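Local coordinates for bubble protein (Penicillium brevicompactum, PDB 1UOY) that may act as a toxin, perhaps by recognising a molecule, or part of one, that carries negative surface potential, at residues D24-C28 with C54-G60. Numbering follows the deposited sequence.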
loop_
_atom_site.group_PDB
_atom_site.type_symbol
_atom_site.label_atom_id
_atom_site.label_comp_id
_atom_site.label_asym_id
_atom_site.label_seq_id
_atom_site.Cartn_x
_atom_site.Cartn_y
_atom_site.Cartn_z
ATOM N N ASP A 24 -10.707 4.234 1.415
ATOM C CA ASP A 24 -10.359 2.853 1.651
ATOM C C ASP A 24 -9.597 2.216 0.530
ATOM O O ASP A 24 -9.587 1.005 0.410
ATOM C CB ASP A 24 -11.610 2.041 2.006
ATOM C CG ASP A 24 -12.659 2.014 0.914
ATOM O OD1 ASP A 24 -12.389 2.356 -0.258
ATOM O OD2 ASP A 24 -13.802 1.587 1.239
ATOM N N ARG A 25 -8.910 3.033 -0.273
ATOM C CA ARG A 25 -8.082 2.444 -1.349
ATOM C C ARG A 25 -7.051 1.495 -0.759
ATOM O O ARG A 25 -6.437 1.752 0.296
ATOM C CB ARG A 25 -7.307 3.547 -2.080
ATOM C CG ARG A 25 -8.144 4.382 -3.040
ATOM C CD ARG A 25 -7.210 5.416 -3.652
ATOM N NE ARG A 25 -7.805 6.411 -4.564
ATOM C CZ ARG A 25 -8.393 7.530 -4.162
ATOM N NH1 ARG A 25 -8.634 7.794 -2.884
ATOM N NH2 ARG A 25 -8.554 8.532 -5.044
ATOM N N HIS A 26 -6.812 0.415 -1.499
ATOM C CA HIS A 26 -5.795 -0.560 -1.109
ATOM C C HIS A 26 -4.629 -0.491 -2.066
ATOM O O HIS A 26 -4.789 -0.522 -3.288
ATOM C CB HIS A 26 -6.412 -1.954 -1.160
ATOM C CG HIS A 26 -7.247 -2.238 0.022
ATOM N ND1 HIS A 26 -7.831 -3.467 0.227
ATOM C CD2 HIS A 26 -7.571 -1.469 1.078
ATOM C CE1 HIS A 26 -8.488 -3.435 1.378
ATOM N NE2 HIS A 26 -8.350 -2.234 1.907
ATOM N N PHE A 27 -3.451 -0.364 -1.478
ATOM C CA PHE A 27 -2.182 -0.330 -2.204
ATOM C C PHE A 27 -1.278 -1.453 -1.716
ATOM O O PHE A 27 -1.641 -2.163 -0.776
ATOM C CB PHE A 27 -1.474 1.030 -1.999
ATOM C CG PHE A 27 -2.147 2.158 -2.751
ATOM C CD1 PHE A 27 -1.842 2.384 -4.086
ATOM C CD2 PHE A 27 -3.077 2.959 -2.138
ATOM C CE1 PHE A 27 -2.469 3.436 -4.794
ATOM C CE2 PHE A 27 -3.717 4.010 -2.829
ATOM C CZ PHE A 27 -3.416 4.252 -4.145
ATOM N N CYS A 28 -0.138 -1.646 -2.377
ATOM C CA CYS A 28 0.827 -2.645 -1.947
ATOM C C CYS A 28 1.927 -1.988 -1.160
ATOM O O CYS A 28 2.313 -0.852 -1.469
ATOM C CB CYS A 28 1.471 -3.297 -3.149
ATOM S SG CYS A 28 0.324 -4.297 -4.114
ATOM N N CYS A 54 1.794 -9.070 -3.713
ATOM C CA CYS A 54 0.765 -8.023 -3.904
ATOM C C CYS A 54 0.861 -7.312 -5.250
ATOM O O CYS A 54 1.968 -7.065 -5.738
ATOM C CB CYS A 54 0.905 -7.005 -2.769
ATOM S SG CYS A 54 -0.346 -5.670 -2.761
ATOM N N LYS A 55 -0.299 -7.003 -5.840
ATOM C CA LYS A 55 -0.317 -6.172 -7.066
ATOM C C LYS A 55 -1.568 -5.298 -7.032
ATOM O O LYS A 55 -2.616 -5.700 -6.512
ATOM C CB LYS A 55 -0.309 -6.975 -8.382
ATOM C CG LYS A 55 -1.510 -7.896 -8.562
ATOM C CD LYS A 55 -1.233 -9.222 -7.787
ATOM C CE LYS A 55 -2.128 -10.370 -8.207
ATOM N NZ LYS A 55 -1.851 -11.559 -7.368
ATOM N N GLY A 56 -1.456 -4.091 -7.586
ATOM C CA GLY A 56 -2.597 -3.220 -7.658
ATOM C C GLY A 56 -2.356 -2.208 -8.744
ATOM O O GLY A 56 -1.599 -2.429 -9.709
ATOM N N THR A 57 -3.033 -1.076 -8.599
ATOM C CA THR A 57 -2.916 -0.013 -9.584
ATOM C C THR A 57 -2.643 1.319 -8.902
ATOM O O THR A 57 -2.690 1.459 -7.672
ATOM C CB THR A 57 -4.233 0.176 -10.417
ATOM O OG1 THR A 57 -5.222 0.901 -9.653
ATOM C CG2 THR A 57 -4.823 -1.165 -10.819
ATOM N N SER A 58 -2.377 2.334 -9.718
ATOM C CA SER A 58 -2.124 3.660 -9.195
ATOM C C SER A 58 -3.355 4.266 -8.506
ATOM O O SER A 58 -3.229 5.247 -7.788
ATOM C CB SER A 58 -1.688 4.592 -10.337
ATOM O OG SER A 58 -2.753 4.739 -11.269
ATOM N N ASN A 59 -4.509 3.638 -8.711
ATOM C CA ASN A 59 -5.740 4.139 -8.106
ATOM C C ASN A 59 -6.233 3.237 -6.997
ATOM O O ASN A 59 -7.325 3.459 -6.470
ATOM C CB ASN A 59 -6.826 4.213 -9.202
ATOM C CG ASN A 59 -6.632 5.405 -10.111
ATOM O OD1 ASN A 59 -6.712 6.515 -9.653
ATOM N ND2 ASN A 59 -6.329 5.167 -11.391
ATOM N N GLY A 60 -5.411 2.251 -6.623
ATOM C CA GLY A 60 -5.824 1.294 -5.593
ATOM C C GLY A 60 -6.156 -0.060 -6.207
ATOM O O GLY A 60 -5.631 -0.419 -7.259
HETATM O O HOH W 1 -6.650 9.039 -7.324
HETATM O O HOH W 2 -2.928 -0.577 -5.573
#
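Strands 26-28 and 55-57 approach to 6.2 Å between axes, their N-to-C directions making an angle of 124°, nearer antiparallel than parallel, and no direct hydrogen bond joins their segments. The covalent link lies at one end: Cys-28 SG and Cys-54 SG are bonded at 2.0 Å, with a C-S-S-C torsion of -85°, close to the relaxed value. The two half-cystines reach it differently, for SG of Cys-54 stands anti to its own N (chi1 -177°), whereas that of Cys-28 stands anti to its carbonyl carbon. At the other end the type I turn from Thr-57 to Gly-60 lies against Phe-27, whose flat ring offers a face to a bare CA and an edge to a carbonyl oxygen. Gly-60 CA sits over that face in a CH-pi contact, 4.2 Å from the Phe-27 centroid and displaced toward the rim, while Ser-58 O lies at the edge, 3.6 Å from Phe-27 CE1. Glycine suits this place: Gly-60 CA also comes within 3.1 Å of His-26 O, and a CB would press on Arg-25 CB and, at these backbone angles, on the carbonyl O of Asn-59. Thr-57 suits the turn's start because its hydroxyl accepts from Asn-59 N, an ST turn, and donates to Gly-60 O, which receives Thr-57 N from the opposite face of its plane. A water donating to both His-26 O and Thr-57 O bridges the segments. The long Arg-25 chain passes Asn-59 O with its methylenes, Arg-25 CD at 3.4 Å, while NH1 reaches the carbonyls of Gly-21 and Asn-22. Strand 26-28 edges the three-stranded antiparallel sheet, beside 34-39; His-26 hydrogen-bonds through its backbone to Ala-62 of strand 60-63, and disulfide and turn reinforce this junction with the two-stranded sheet of 55-57 and 60-63.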